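PDB 6XZ6: GARP domain-containing protein from Trypanosoma brucei brucei TREU927, which binds the host complement regulator factor H as a trypanosome receptor and increases transmission of the parasite to tsetse flies. Local coordinates for residues 9-14 with 130-135; 107-111 with 170-174. Numbering follows the deposited sequence.

Interaction 1 (9-14 with 130-135); sequences ELEQTK and TIKQLA
A parallel helix-helix contact joins the N-terminal part of helix 4-61 to helix 129-137, near one end of the helical bundle of this GARP-family receptor. The disulfide C17-C138 ties the same two regions just beyond the contact. Both segments are regular α-helix; their axes run 9.9 Å apart and 1° from parallel. L10 faces I131 (CA-CA 5.6 Å) and K14 faces L134 (7.5 Å). No hydrogen bond crosses the interface; apolar side chains join it. I131 (chi1 m, chi2 t) points toward helix 4-61, its CG1 4.0 Å from CB of L10. Both leucines are t,p rotamers, which brings L10 CD1 to 3.8 Å from L134 CD2; L134 CD2 also meets CG of K14's aliphatic stem at 3.6 Å. E9 extends (t,t) past I131; its carboxylate takes a hydrogen bond from N of G127 and forms a salt bridge with R16 of the factor H chain, so helix 4-61 also belongs to the surface that meets factor H. The small, branched T13 suits the close interface: its OG1 (chi1 m) hydrogen-bonds O of E9 at 2.7 Å, while its CG2 meets CD2 of L134 at 3.7 Å and CB of A135 at 4.0 Å.

Interaction 2 (107-111 with 170-174); sequences FESEY and YLQEA
Two carboxylates meet here with no positive charge of either segment between them: OE1 of E110 lies 3.2 Å from OE1 of E173, two like-charged acceptors with no hydrogen bond between them. E110 also packs on K34 of the factor H chain. Segments 107-111 and 170-174 are helical, with Y111 at phi -116° and its N to O of F107 only a weak 3.4 Å bond. They cross nearly antiparallel at -164°, axes 11.5 Å apart, F107 facing E173 (CA-CA 7.5 Å) and Y111 facing Y170 (8.1 Å). Into this wide spacing fit F107, Y111 and Y170, an aromatic cluster inside the helical bundle, with L23 of helix 4-61 against F107 and Y111. Y170 (chi1 t) turns its edge to the face of Y111 (chi1 m) in a T-shaped pair, centroids 5.0 Å apart, planes at 82°. F107 (chi1 t) lies at 21° to the Y170 ring but slid aside, centroids 5.8 Å apart, its CZ 3.6 Å from CE1 of Y170. The small A174 admits that phenyl tip, CZ of F107 reaching its CB at 4.1 Å. Tyrosine gives Y111 a polar end: its OH passes CG of E173 at 3.2 Å and hydrogen-bonds to E169.

Along the chain the contacts interleave: 9-14, 107-111, 130-135, then 170-174, so each pairing brackets one segment of the other. Interaction 1 joins helices 4-61 and 129-137, interaction 2 helices 67-125 and 165-208; no helix is common to both, yet helix 67-125 is followed, after a short connection, by helix 129-137 and also packs against T13 and A135 through A122. Their centres are 21 Å apart and the nearest atoms about 11 Å, without touching, on the same side of the chain's centre. Helix 4-61 reaches both, supplying a segment to interaction 1 and L23 to the aromatic cluster of interaction 2. Residues from both neighbourhoods contact factor H, consistent with this part of the bundle presenting the ligand-binding surface.

Interaction 1 (9-14 with 130-135)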
loop_
_atom_site.group_PDB
_atom_site.type_symbol
_atom_site.label_atom_id
_atom_site.label_comp_id
_atom_site.label_asym_id
_atom_site.label_seq_id
_atom_site.Cartn_x
_atom_site.Cartn_y
_atom_site.Cartn_z
ATOM N N GLU A 9 -6.570 -2.102 27.301
ATOM C CA GLU A 9 -6.514 -3.242 26.418
ATOM C C GLU A 9 -7.528 -3.156 25.274
ATOM O O GLU A 9 -7.253 -3.630 24.177
ATOM C CB GLU A 9 -6.646 -4.535 27.231
ATOM C CG GLU A 9 -6.405 -5.781 26.379
ATOM C CD GLU A 9 -6.632 -7.127 27.024
ATOM O OE1 GLU A 9 -6.654 -8.120 26.262
ATOM O OE2 GLU A 9 -6.795 -7.193 28.268
ATOM N N LEU A 10 -8.692 -2.537 25.514
ATOM C CA LEU A 10 -9.720 -2.374 24.457
ATOM C C LEU A 10 -9.276 -1.291 23.469
ATOM O O LEU A 10 -9.427 -1.473 22.262
ATOM C CB LEU A 10 -11.110 -2.076 25.051
ATOM C CG LEU A 10 -12.307 -1.954 24.103
ATOM C CD1 LEU A 10 -12.377 -3.136 23.049
ATOM C CD2 LEU A 10 -13.548 -1.885 24.876
ATOM N N GLU A 11 -8.674 -0.193 23.979
ATOM C CA GLU A 11 -8.116 0.895 23.163
ATOM C C GLU A 11 -6.981 0.364 22.312
ATOM O O GLU A 11 -6.936 0.669 21.119
ATOM C CB GLU A 11 -7.673 2.111 24.020
ATOM C CG GLU A 11 -8.781 3.132 24.266
ATOM C CD GLU A 11 -9.818 3.334 23.158
ATOM O OE1 GLU A 11 -10.991 2.936 23.362
ATOM O OE2 GLU A 11 -9.455 3.873 22.084
ATOM N N GLN A 12 -6.114 -0.493 22.911
ATOM C CA GLN A 12 -4.976 -1.157 22.241
ATOM C C GLN A 12 -5.424 -2.148 21.176
ATOM O O GLN A 12 -4.780 -2.225 20.143
ATOM C CB GLN A 12 -4.077 -1.901 23.246
ATOM C CG GLN A 12 -3.240 -1.012 24.157
ATOM C CD GLN A 12 -2.672 -1.772 25.327
ATOM O OE1 GLN A 12 -2.634 -3.018 25.381
ATOM N NE2 GLN A 12 -2.221 -1.024 26.291
ATOM N N THR A 13 -6.466 -2.956 21.453
ATOM C CA THR A 13 -6.957 -3.988 20.524
ATOM C C THR A 13 -7.579 -3.320 19.282
ATOM O O THR A 13 -7.361 -3.794 18.179
ATOM C CB THR A 13 -7.867 -5.004 21.251
ATOM O OG1 THR A 13 -7.135 -5.548 22.338
ATOM C CG2 THR A 13 -8.311 -6.158 20.351
ATOM N N LYS A 14 -8.296 -2.184 19.479
ATOM C CA LYS A 14 -8.905 -1.365 18.443
ATOM C C LYS A 14 -7.821 -0.797 17.516
ATOM O O LYS A 14 -8.003 -0.824 16.311
ATOM C CB LYS A 14 -9.702 -0.220 19.088
ATOM C CG LYS A 14 -11.148 -0.553 19.459
ATOM C CD LYS A 14 -11.745 0.548 20.280
ATOM C CE LYS A 14 -13.244 0.470 20.412
ATOM N NZ LYS A 14 -13.793 1.613 21.214
ATOM N N THR A 130 -15.677 -8.642 25.281
ATOM C CA THR A 130 -15.766 -7.512 24.336
ATOM C C THR A 130 -14.461 -7.442 23.510
ATOM O O THR A 130 -14.509 -7.367 22.284
ATOM C CB THR A 130 -15.966 -6.203 25.103
ATOM O OG1 THR A 130 -17.138 -6.295 25.897
ATOM C CG2 THR A 130 -16.042 -4.983 24.194
ATOM N N ILE A 131 -13.301 -7.464 24.193
ATOM C CA ILE A 131 -11.958 -7.470 23.587
ATOM C C ILE A 131 -11.780 -8.711 22.678
ATOM O O ILE A 131 -11.343 -8.553 21.544
ATOM C CB ILE A 131 -10.852 -7.347 24.679
ATOM C CG1 ILE A 131 -11.024 -6.033 25.491
ATOM C CG2 ILE A 131 -9.441 -7.463 24.075
ATOM C CD1 ILE A 131 -10.377 -6.008 26.894
ATOM N N LYS A 132 -12.162 -9.923 23.159
ATOM C CA LYS A 132 -12.095 -11.191 22.402
ATOM C C LYS A 132 -13.024 -11.110 21.197
ATOM O O LYS A 132 -12.671 -11.636 20.134
ATOM C CB LYS A 132 -12.539 -12.390 23.248
ATOM C CG LYS A 132 -11.517 -12.943 24.192
ATOM C CD LYS A 132 -12.109 -14.170 24.885
ATOM C CE LYS A 132 -11.235 -14.652 26.024
ATOM N NZ LYS A 132 -12.033 -15.371 27.055
ATOM N N GLN A 133 -14.209 -10.439 21.366
ATOM C CA GLN A 133 -15.185 -10.304 20.279
ATOM C C GLN A 133 -14.709 -9.367 19.185
ATOM O O GLN A 133 -14.907 -9.676 18.008
ATOM C CB GLN A 133 -16.546 -9.864 20.794
ATOM C CG GLN A 133 -17.611 -9.864 19.726
ATOM C CD GLN A 133 -18.773 -9.048 20.136
ATOM O OE1 GLN A 133 -18.731 -7.818 20.157
ATOM N NE2 GLN A 133 -19.823 -9.726 20.483
ATOM N N LEU A 134 -14.083 -8.231 19.569
ATOM C CA LEU A 134 -13.550 -7.240 18.629
ATOM C C LEU A 134 -12.440 -7.850 17.768
ATOM O O LEU A 134 -12.478 -7.695 16.549
ATOM C CB LEU A 134 -13.083 -5.970 19.364
ATOM C CG LEU A 134 -12.139 -5.052 18.587
ATOM C CD1 LEU A 134 -12.875 -4.194 17.598
ATOM C CD2 LEU A 134 -11.348 -4.188 19.512
ATOM N N ALA A 135 -11.483 -8.575 18.406
ATOM C CA ALA A 135 -10.363 -9.245 17.745
ATOM C C ALA A 135 -10.818 -10.428 16.849
ATOM O O ALA A 135 -10.195 -10.661 15.810
ATOM C CB ALA A 135 -9.365 -9.712 18.772
#

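Interaction 2 (107-111 with 170-174)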
loop_
_atom_site.group_PDB
_atom_site.type_symbol
_atom_site.label_atom_id
_atom_site.label_comp_id
_atom_site.label_asym_id
_atom_site.label_seq_id
_atom_site.Cartn_x
_atom_site.Cartn_y
_atom_site.Cartn_z
ATOM N N PHE A 107 6.336 -3.360 2.645
ATOM C CA PHE A 107 5.885 -2.800 3.904
ATOM C C PHE A 107 4.757 -3.646 4.495
ATOM O O PHE A 107 4.824 -4.036 5.663
ATOM C CB PHE A 107 5.459 -1.337 3.702
ATOM C CG PHE A 107 4.691 -0.722 4.836
ATOM C CD1 PHE A 107 5.286 -0.538 6.079
ATOM C CD2 PHE A 107 3.368 -0.328 4.666
ATOM C CE1 PHE A 107 4.569 0.032 7.133
ATOM C CE2 PHE A 107 2.659 0.255 5.715
ATOM C CZ PHE A 107 3.258 0.413 6.943
ATOM N N GLU A 108 3.740 -3.959 3.673
ATOM C CA GLU A 108 2.599 -4.767 4.084
ATOM C C GLU A 108 3.104 -6.150 4.495
ATOM O O GLU A 108 2.680 -6.685 5.516
ATOM C CB GLU A 108 1.575 -4.829 2.942
ATOM C CG GLU A 108 0.392 -5.749 3.202
ATOM C CD GLU A 108 0.512 -7.243 2.915
ATOM O OE1 GLU A 108 1.497 -7.652 2.249
ATOM O OE2 GLU A 108 -0.391 -8.002 3.356
ATOM N N SER A 109 4.010 -6.718 3.710
ATOM C CA SER A 109 4.597 -8.028 3.967
ATOM C C SER A 109 5.318 -8.082 5.315
ATOM O O SER A 109 5.189 -9.062 6.033
ATOM C CB SER A 109 5.525 -8.429 2.828
ATOM O OG SER A 109 6.442 -9.405 3.285
ATOM N N GLU A 110 6.026 -7.017 5.669
ATOM C CA GLU A 110 6.788 -6.891 6.915
ATOM C C GLU A 110 5.922 -6.925 8.162
ATOM O O GLU A 110 6.377 -7.446 9.192
ATOM C CB GLU A 110 7.580 -5.571 6.908
ATOM C CG GLU A 110 8.823 -5.577 7.786
ATOM C CD GLU A 110 9.465 -4.220 8.026
ATOM O OE1 GLU A 110 9.189 -3.271 7.254
ATOM O OE2 GLU A 110 10.226 -4.094 9.012
ATOM N N TYR A 111 4.696 -6.346 8.088
ATOM C CA TYR A 111 3.827 -6.192 9.257
ATOM C C TYR A 111 2.492 -6.928 9.280
ATOM O O TYR A 111 1.978 -7.105 10.380
ATOM C CB TYR A 111 3.550 -4.698 9.489
ATOM C CG TYR A 111 4.780 -3.922 9.889
ATOM C CD1 TYR A 111 5.271 -3.978 11.191
ATOM C CD2 TYR A 111 5.468 -3.146 8.966
ATOM C CE1 TYR A 111 6.407 -3.267 11.570
ATOM C CE2 TYR A 111 6.633 -2.468 9.321
ATOM C CZ TYR A 111 7.097 -2.534 10.628
ATOM O OH TYR A 111 8.215 -1.846 11.018
ATOM N N TYR A 170 7.164 0.816 13.757
ATOM C CA TYR A 170 6.026 0.789 12.826
ATOM C C TYR A 170 5.671 2.197 12.380
ATOM O O TYR A 170 5.519 2.404 11.187
ATOM C CB TYR A 170 4.781 0.073 13.385
ATOM C CG TYR A 170 3.611 0.142 12.427
ATOM C CD1 TYR A 170 3.586 -0.634 11.267
ATOM C CD2 TYR A 170 2.583 1.054 12.621
ATOM C CE1 TYR A 170 2.542 -0.527 10.342
ATOM C CE2 TYR A 170 1.548 1.186 11.694
ATOM C CZ TYR A 170 1.539 0.401 10.546
ATOM O OH TYR A 170 0.509 0.509 9.641
ATOM N N LEU A 171 5.594 3.168 13.300
ATOM C CA LEU A 171 5.343 4.573 12.945
ATOM C C LEU A 171 6.389 5.092 11.925
ATOM O O LEU A 171 6.002 5.673 10.908
ATOM C CB LEU A 171 5.314 5.479 14.204
ATOM C CG LEU A 171 5.263 7.007 13.983
ATOM C CD1 LEU A 171 3.947 7.442 13.271
ATOM C CD2 LEU A 171 5.463 7.760 15.284
ATOM N N GLN A 172 7.688 4.868 12.181
ATOM C CA GLN A 172 8.752 5.312 11.294
ATOM C C GLN A 172 8.546 4.767 9.880
ATOM O O GLN A 172 8.569 5.538 8.934
ATOM C CB GLN A 172 10.120 4.938 11.874
ATOM C CG GLN A 172 10.488 5.672 13.187
ATOM C CD GLN A 172 11.808 5.249 13.858
ATOM O OE1 GLN A 172 12.500 4.275 13.469
ATOM N NE2 GLN A 172 12.191 5.987 14.908
ATOM N N GLU A 173 8.247 3.467 9.749
ATOM C CA GLU A 173 7.971 2.760 8.480
ATOM C C GLU A 173 6.670 3.193 7.840
ATOM O O GLU A 173 6.610 3.258 6.612
ATOM C CB GLU A 173 7.946 1.224 8.674
ATOM C CG GLU A 173 9.197 0.639 9.306
ATOM C CD GLU A 173 10.328 0.218 8.398
ATOM O OE1 GLU A 173 10.842 -0.908 8.601
ATOM O OE2 GLU A 173 10.727 1.018 7.515
ATOM N N ALA A 174 5.608 3.436 8.646
ATOM C CA ALA A 174 4.299 3.871 8.141
ATOM C C ALA A 174 4.388 5.275 7.583
ATOM O O ALA A 174 3.626 5.609 6.679
ATOM C CB ALA A 174 3.267 3.817 9.233
#